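PDB 2GAN: 182aa long hypothetical protein from Pyrococcus horikoshii, which is of unknown function but, as a member of the GNAT family, probably transfers an acetyl group from acetyl-CoA to an unidentified acceptor. Local coordinates for residues A[79-89]-A[104-115]. Residues are numbered along the deposited sequence; the frame is centred on the assembly and turned at random.
With SO4 (sulfate ion), chain D.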
ATOM      1  N   ILE A  79       6.724  -8.051 -19.691  1.00 19.86           N
ATOM      2  CA  ILE A  79       7.181  -7.455 -18.434  1.00 20.49           C
ATOM      3  C   ILE A  79       6.171  -6.431 -17.910  1.00 21.42           C
ATOM      4  O   ILE A  79       6.486  -5.630 -17.027  1.00 22.33           O
ATOM      5  CB  ILE A  79       8.569  -6.760 -18.569  1.00 20.45           C
ATOM      6  CG1 ILE A  79       8.516  -5.657 -19.629  1.00 22.25           C
ATOM      7  CG2 ILE A  79       9.639  -7.781 -18.931  1.00 17.99           C
ATOM      8  CD1 ILE A  79       9.849  -4.944 -19.807  1.00 20.76           C
ATOM      9  N   GLY A  80       4.958  -6.463 -18.460  1.00 20.23           N
ATOM     10  CA  GLY A  80       3.906  -5.554 -18.035  1.00 18.44           C
ATOM     11  C   GLY A  80       2.585  -5.963 -18.655  1.00 18.60           C
ATOM     12  O   GLY A  80       2.561  -6.459 -19.774  1.00 19.78           O
ATOM     13  N   THR A  81       1.482  -5.765 -17.945  1.00 18.96           N
ATOM     14  CA  THR A  81       0.172  -6.141 -18.487  1.00 20.52           C
ATOM     15  C   THR A  81      -0.907  -5.137 -18.121  1.00 20.83           C
ATOM     16  O   THR A  81      -0.779  -4.398 -17.143  1.00 20.45           O
ATOM     17  CB  THR A  81      -0.339  -7.482 -17.916  1.00 19.12           C
ATOM     18  OG1 THR A  81      -0.719  -7.278 -16.545  1.00 21.30           O
ATOM     19  CG2 THR A  81       0.713  -8.550 -17.996  1.00 15.14           C
ATOM     20  N   ILE A  82      -1.976  -5.140 -18.913  1.00 20.12           N
ATOM     21  CA  ILE A  82      -3.131  -4.293 -18.662  1.00 20.10           C
ATOM     22  C   ILE A  82      -4.289  -4.795 -19.533  1.00 21.26           C
ATOM     23  O   ILE A  82      -4.126  -5.054 -20.726  1.00 19.78           O
ATOM     24  CB  ILE A  82      -2.831  -2.800 -18.940  1.00 18.59           C
ATOM     25  CG1 ILE A  82      -3.900  -1.940 -18.254  1.00 20.05           C
ATOM     26  CG2 ILE A  82      -2.770  -2.537 -20.438  1.00 15.14           C
ATOM     27  CD1 ILE A  82      -3.557  -0.442 -18.163  1.00 24.11           C
ATOM     28  N   ALA A  83      -5.449  -4.939 -18.905  1.00 21.98           N
ATOM     29  CA  ALA A  83      -6.642  -5.458 -19.554  1.00 22.87           C
ATOM     30  C   ALA A  83      -7.812  -4.491 -19.553  1.00 21.52           C
ATOM     31  O   ALA A  83      -7.982  -3.703 -18.622  1.00 21.94           O
ATOM     32  CB  ALA A  83      -7.066  -6.759 -18.862  1.00 22.54           C
ATOM     33  N   LEU A  84      -8.630  -4.569 -20.597  1.00 21.07           N
ATOM     34  CA  LEU A  84      -9.812  -3.720 -20.710  1.00 20.23           C
ATOM     35  C   LEU A  84     -11.078  -4.553 -20.776  1.00 20.86           C
ATOM     36  O   LEU A  84     -11.123  -5.575 -21.470  1.00 22.01           O
ATOM     37  CB  LEU A  84      -9.736  -2.884 -21.973  1.00 19.73           C
ATOM     38  CG  LEU A  84      -8.444  -2.082 -22.058  1.00 22.65           C
ATOM     39  CD1 LEU A  84      -8.436  -1.304 -23.370  1.00 23.10           C
ATOM     40  CD2 LEU A  84      -8.333  -1.158 -20.852  1.00 19.09           C
ATOM     41  N   VAL A  85     -12.102  -4.114 -20.054  1.00 19.64           N
ATOM     42  CA  VAL A  85     -13.388  -4.789 -20.064  1.00 21.06           C
ATOM     43  C   VAL A  85     -14.422  -3.729 -20.386  1.00 21.45           C
ATOM     44  O   VAL A  85     -14.561  -2.751 -19.653  1.00 22.16           O
ATOM     45  CB  VAL A  85     -13.734  -5.447 -18.700  1.00 20.79           C
ATOM     46  CG1 VAL A  85     -15.136  -6.029 -18.749  1.00 18.80           C
ATOM     47  CG2 VAL A  85     -12.733  -6.563 -18.392  1.00 16.65           C
ATOM     48  N   TYR A  86     -15.132  -3.916 -21.495  1.00 18.85           N
ATOM     49  CA  TYR A  86     -16.140  -2.943 -21.915  1.00 22.04           C
ATOM     50  C   TYR A  86     -17.331  -3.530 -22.695  1.00 22.45           C
ATOM     51  O   TYR A  86     -18.293  -2.817 -22.967  1.00 23.60           O
ATOM     52  CB  TYR A  86     -15.457  -1.845 -22.740  1.00 18.54           C
ATOM     53  CG  TYR A  86     -14.776  -2.366 -23.982  1.00 18.84           C
ATOM     54  CD1 TYR A  86     -15.495  -2.571 -25.164  1.00 18.89           C
ATOM     55  CD2 TYR A  86     -13.421  -2.703 -23.965  1.00 18.35           C
ATOM     56  CE1 TYR A  86     -14.878  -3.103 -26.298  1.00 21.27           C
ATOM     57  CE2 TYR A  86     -12.794  -3.234 -25.093  1.00 20.71           C
ATOM     58  CZ  TYR A  86     -13.527  -3.432 -26.251  1.00 21.61           C
ATOM     59  OH  TYR A  86     -12.912  -3.955 -27.361  1.00 26.47           O
ATOM     60  N   LYS A  87     -17.280  -4.817 -23.043  1.00 25.42           N
ATOM     61  CA  LYS A  87     -18.380  -5.442 -23.786  1.00 29.56           C
ATOM     62  C   LYS A  87     -19.505  -5.931 -22.879  1.00 31.24           C
ATOM     63  O   LYS A  87     -19.400  -6.987 -22.253  1.00 32.17           O
ATOM     64  CB  LYS A  87     -17.896  -6.631 -24.610  1.00 29.21           C
ATOM     65  CG  LYS A  87     -16.884  -6.300 -25.677  1.00 34.10           C
ATOM     66  CD  LYS A  87     -16.545  -7.539 -26.490  1.00 34.03           C
ATOM     67  CE  LYS A  87     -15.278  -7.333 -27.303  1.00 35.26           C
ATOM     68  NZ  LYS A  87     -15.343  -6.141 -28.181  1.00 37.80           N
ATOM     69  N   ARG A  88     -20.586  -5.158 -22.839  1.00 32.24           N
ATOM     70  CA  ARG A  88     -21.760  -5.467 -22.031  1.00 33.85           C
ATOM     71  C   ARG A  88     -21.417  -5.771 -20.572  1.00 33.07           C
ATOM     72  O   ARG A  88     -21.566  -6.901 -20.106  1.00 32.07           O
ATOM     73  CB  ARG A  88     -22.535  -6.637 -22.652  1.00 37.42           C
ATOM     74  CG  ARG A  88     -23.865  -6.234 -23.324  1.00 42.23           C
ATOM     75  CD  ARG A  88     -23.700  -5.733 -24.763  1.00 45.73           C
ATOM     76  NE  ARG A  88     -22.806  -4.583 -24.874  1.00 46.58           N
ATOM     77  CZ  ARG A  88     -23.044  -3.396 -24.330  1.00 48.84           C
ATOM     78  NH1 ARG A  88     -24.158  -3.196 -23.634  1.00 49.50           N
ATOM     79  NH2 ARG A  88     -22.161  -2.415 -24.468  1.00 49.84           N
ATOM     80  N   ILE A  89     -20.974  -4.749 -19.849  1.00 30.49           N
ATOM     81  CA  ILE A  89     -20.625  -4.924 -18.449  1.00 30.06           C
ATOM     82  C   ILE A  89     -21.781  -5.520 -17.649  1.00 29.61           C
ATOM     83  O   ILE A  89     -21.567  -6.354 -16.768  1.00 26.40           O
ATOM     84  CB  ILE A  89     -20.213  -3.584 -17.784  1.00 30.30           C
ATOM     85  CG1 ILE A  89     -18.887  -3.090 -18.365  1.00 31.82           C
ATOM     86  CG2 ILE A  89     -20.053  -3.776 -16.286  1.00 30.02           C
ATOM     87  CD1 ILE A  89     -18.959  -2.718 -19.817  1.00 35.13           C
ATOM     88  N   GLU A 104     -23.569   1.719 -20.874  1.00 28.74           N
ATOM     89  CA  GLU A 104     -22.774   1.822 -22.099  1.00 29.40           C
ATOM     90  C   GLU A 104     -21.525   2.697 -22.055  1.00 29.07           C
ATOM     91  O   GLU A 104     -20.606   2.487 -22.841  1.00 29.85           O
ATOM     92  CB  GLU A 104     -23.669   2.280 -23.252  1.00 29.51           C
ATOM     93  CG  GLU A 104     -23.089   2.064 -24.647  1.00 31.71           C
ATOM     94  CD  GLU A 104     -22.923   0.593 -25.004  1.00 33.50           C
ATOM     95  OE1 GLU A 104     -23.843  -0.201 -24.715  1.00 33.64           O
ATOM     96  OE2 GLU A 104     -21.883   0.229 -25.595  1.00 34.54           O
ATOM     97  N   LYS A 105     -21.480   3.682 -21.164  1.00 28.63           N
ATOM     98  CA  LYS A 105     -20.294   4.528 -21.093  1.00 29.67           C
ATOM     99  C   LYS A 105     -19.245   4.038 -20.098  1.00 29.32           C
ATOM    100  O   LYS A 105     -18.270   4.737 -19.834  1.00 30.36           O
ATOM    101  CB  LYS A 105     -20.672   5.973 -20.763  1.00 30.30           C
ATOM    102  CG  LYS A 105     -21.250   6.731 -21.955  1.00 33.98           C
ATOM    103  CD  LYS A 105     -21.041   8.235 -21.827  1.00 35.16           C
ATOM    104  CE  LYS A 105     -19.561   8.620 -21.912  1.00 34.70           C
ATOM    105  NZ  LYS A 105     -18.967   8.424 -23.265  1.00 33.16           N
ATOM    106  N   VAL A 106     -19.432   2.840 -19.552  1.00 28.04           N
ATOM    107  CA  VAL A 106     -18.471   2.306 -18.586  1.00 25.82           C
ATOM    108  C   VAL A 106     -17.365   1.461 -19.219  1.00 25.69           C
ATOM    109  O   VAL A 106     -17.620   0.574 -20.035  1.00 28.00           O
ATOM    110  CB  VAL A 106     -19.175   1.463 -17.478  1.00 22.67           C
ATOM    111  CG1 VAL A 106     -18.142   0.833 -16.565  1.00 22.45           C
ATOM    112  CG2 VAL A 106     -20.098   2.351 -16.653  1.00 21.94           C
ATOM    113  N   GLY A 107     -16.129   1.757 -18.831  1.00 25.37           N
ATOM    114  CA  GLY A 107     -14.975   1.024 -19.316  1.00 24.30           C
ATOM    115  C   GLY A 107     -14.132   0.613 -18.119  1.00 23.85           C
ATOM    116  O   GLY A 107     -13.777   1.450 -17.288  1.00 25.87           O
ATOM    117  N   LEU A 108     -13.808  -0.674 -18.033  1.00 21.19           N
ATOM    118  CA  LEU A 108     -13.026  -1.205 -16.919  1.00 19.54           C
ATOM    119  C   LEU A 108     -11.567  -1.504 -17.250  1.00 19.68           C
ATOM    120  O   LEU A 108     -11.261  -2.111 -18.272  1.00 16.14           O
ATOM    121  CB  LEU A 108     -13.679  -2.491 -16.402  1.00 19.83           C
ATOM    122  CG  LEU A 108     -14.850  -2.452 -15.425  1.00 19.64           C
ATOM    123  CD1 LEU A 108     -15.675  -1.209 -15.598  1.00 16.72           C
ATOM    124  CD2 LEU A 108     -15.684  -3.703 -15.609  1.00 17.88           C
ATOM    125  N   ILE A 109     -10.671  -1.066 -16.370  1.00 18.54           N
ATOM    126  CA  ILE A 109      -9.249  -1.331 -16.519  1.00 18.01           C
ATOM    127  C   ILE A 109      -8.873  -2.217 -15.344  1.00 18.13           C
ATOM    128  O   ILE A 109      -9.291  -1.962 -14.218  1.00 19.38           O
ATOM    129  CB  ILE A 109      -8.413  -0.034 -16.453  1.00 20.18           C
ATOM    130  CG1 ILE A 109      -8.556   0.734 -17.777  1.00 19.99           C
ATOM    131  CG2 ILE A 109      -6.944  -0.367 -16.140  1.00 18.49           C
ATOM    132  CD1 ILE A 109      -7.897   2.104 -17.790  1.00 22.08           C
ATOM    133  N   GLU A 110      -8.109  -3.267 -15.606  1.00 17.89           N
ATOM    134  CA  GLU A 110      -7.682  -4.173 -14.549  1.00 18.90           C
ATOM    135  C   GLU A 110      -6.484  -4.973 -15.032  1.00 17.65           C
ATOM    136  O   GLU A 110      -5.972  -4.736 -16.134  1.00 16.25           O
ATOM    137  CB  GLU A 110      -8.842  -5.103 -14.136  1.00 22.95           C
ATOM    138  CG  GLU A 110      -9.464  -5.945 -15.245  1.00 27.36           C
ATOM    139  CD  GLU A 110     -10.820  -6.563 -14.847  1.00 31.82           C
ATOM    140  OE1 GLU A 110     -11.242  -7.540 -15.495  1.00 32.33           O
ATOM    141  OE2 GLU A 110     -11.472  -6.074 -13.900  1.00 34.02           O
ATOM    142  N   PHE A 111      -6.008  -5.896 -14.199  1.00 17.10           N
ATOM    143  CA  PHE A 111      -4.868  -6.725 -14.579  1.00 17.11           C
ATOM    144  C   PHE A 111      -3.705  -5.821 -14.993  1.00 15.28           C
ATOM    145  O   PHE A 111      -2.999  -6.102 -15.962  1.00 14.90           O
ATOM    146  CB  PHE A 111      -5.282  -7.625 -15.744  1.00 15.76           C
ATOM    147  CG  PHE A 111      -4.461  -8.866 -15.879  1.00 15.76           C
ATOM    148  CD1 PHE A 111      -3.665  -9.067 -16.998  1.00 19.90           C
ATOM    149  CD2 PHE A 111      -4.543  -9.873 -14.924  1.00 18.74           C
ATOM    150  CE1 PHE A 111      -2.968 -10.260 -17.173  1.00 22.15           C
ATOM    151  CE2 PHE A 111      -3.853 -11.068 -15.085  1.00 16.77           C
ATOM    152  CZ  PHE A 111      -3.068 -11.266 -16.208  1.00 19.16           C
ATOM    153  N   PHE A 112      -3.530  -4.731 -14.245  1.00 16.29           N
ATOM    154  CA  PHE A 112      -2.487  -3.737 -14.492  1.00 16.68           C
ATOM    155  C   PHE A 112      -1.305  -3.997 -13.575  1.00 16.04           C
ATOM    156  O   PHE A 112      -1.381  -3.740 -12.384  1.00 15.24           O
ATOM    157  CB  PHE A 112      -3.025  -2.334 -14.196  1.00 16.99           C
ATOM    158  CG  PHE A 112      -2.004  -1.229 -14.345  1.00 16.53           C
ATOM    159  CD1 PHE A 112      -2.069  -0.098 -13.530  1.00 20.07           C
ATOM    160  CD2 PHE A 112      -1.011  -1.291 -15.313  1.00 18.14           C
ATOM    161  CE1 PHE A 112      -1.163   0.956 -13.674  1.00 19.60           C
ATOM    162  CE2 PHE A 112      -0.094  -0.238 -15.468  1.00 21.86           C
ATOM    163  CZ  PHE A 112      -0.175   0.885 -14.643  1.00 18.72           C
ATOM    164  N   VAL A 113      -0.206  -4.487 -14.128  1.00 18.29           N
ATOM    165  CA  VAL A 113       0.947  -4.753 -13.300  1.00 20.57           C
ATOM    166  C   VAL A 113       2.233  -4.518 -14.055  1.00 20.33           C
ATOM    167  O   VAL A 113       2.227  -4.327 -15.268  1.00 22.36           O
ATOM    168  CB  VAL A 113       0.921  -6.206 -12.776  1.00 20.28           C
ATOM    169  CG1 VAL A 113       1.683  -7.117 -13.731  1.00 21.93           C
ATOM    170  CG2 VAL A 113       1.488  -6.250 -11.378  1.00 26.50           C
ATOM    171  N   VAL A 114       3.338  -4.524 -13.325  1.00 21.25           N
ATOM    172  CA  VAL A 114       4.645  -4.332 -13.931  1.00 20.21           C
ATOM    173  C   VAL A 114       5.640  -5.271 -13.261  1.00 19.52           C
ATOM    174  O   VAL A 114       5.604  -5.450 -12.050  1.00 21.15           O
ATOM    175  CB  VAL A 114       5.146  -2.885 -13.764  1.00 18.69           C
ATOM    176  CG1 VAL A 114       6.577  -2.780 -14.271  1.00 20.93           C
ATOM    177  CG2 VAL A 114       4.249  -1.927 -14.533  1.00 18.35           C
ATOM    178  N   ASP A 115       6.514  -5.871 -14.062  1.00 20.38           N
ATOM    179  CA  ASP A 115       7.528  -6.781 -13.553  1.00 23.18           C
ATOM    180  C   ASP A 115       8.285  -6.037 -12.456  1.00 24.34           C
ATOM    181  O   ASP A 115       8.782  -4.929 -12.673  1.00 23.77           O
ATOM    182  CB  ASP A 115       8.479  -7.188 -14.684  1.00 23.89           C
ATOM    183  CG  ASP A 115       9.431  -8.302 -14.284  1.00 25.69           C
ATOM    184  OD1 ASP A 115       9.467  -9.324 -14.997  1.00 25.50           O
ATOM    185  OD2 ASP A 115      10.144  -8.157 -13.268  1.00 26.46           O
TER
HETATM  186  S   SO4 D1202      -7.114  -7.116 -10.855  1.00 47.81           S
HETATM  187  O1  SO4 D1202      -5.676  -6.856 -10.638  1.00 47.31           O
HETATM  188  O2  SO4 D1202      -7.906  -5.908 -10.528  1.00 46.08           O
HETATM  189  O3  SO4 D1202      -7.525  -8.228  -9.979  1.00 49.72           O
HETATM  190  O4  SO4 D1202      -7.344  -7.469 -12.264  1.00 45.96           O
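Thr-81 and Phe-111 meet where two neighbouring antiparallel strands, 79-85 and 106-114, slip out of step by one residue in a beta bulge. Thr-81 turns OG1 between its own N and carbonyl carbon (chi1 72°), which brings the hydroxyl to Phe-111 O at 2.6 Å, as donor and from above the carbonyl plane. The same OG1 sits 3.5 Å from Phe-111 CD1, at a slant to a ring that also meets Phe-66. A valine here would probably leave the Phe-111 carbonyl without its hydroxyl donor and the bulge less firmly held.

Phe-111 and Phe-112 together face Ile-82, and Phe-111 takes left-handed backbone angles (54°/40°). Its N turns out of the ladder and gives a 2.8 Å hydrogen bond to O4 of a sulfate ion that Arg-61 also binds. Regular pairing resumes beyond, where Ala-83 N reaches Glu-110 O at 2.8 Å.

Val-85 continues the face of Thr-81 and Ala-83. It crosses Leu-108, CB to CB 3.7 Å, while its CG2 lies against Glu-110 OE1. On the other face, Ile-82 CD1 touches both Ile-109 CG2 and Phe-112 CD2, each 3.9 Å away, and Leu-84 runs alongside Ile-109, pointing the same way; helix 123-137 covers this side. Past the strand ends, Arg-88 folds back so that NH2 forms a salt bridge with Glu-104 OE1 (2.8 Å), a weak bond by its angle although the guanidinium and carboxylate planes are nearly parallel; Lys-140 is a second partner of Glu-104.

A bulge in this fourth strand is a GNAT hallmark. In relatives acetyl-CoA's pantetheine arm lies between it and the parallel strand, here 141-146, and a bulge N-H faces the thioester carbonyl. The sulfate is probably from the crystallisation liquor, but the Phe-111 N-H holding it is consistent with a similar role.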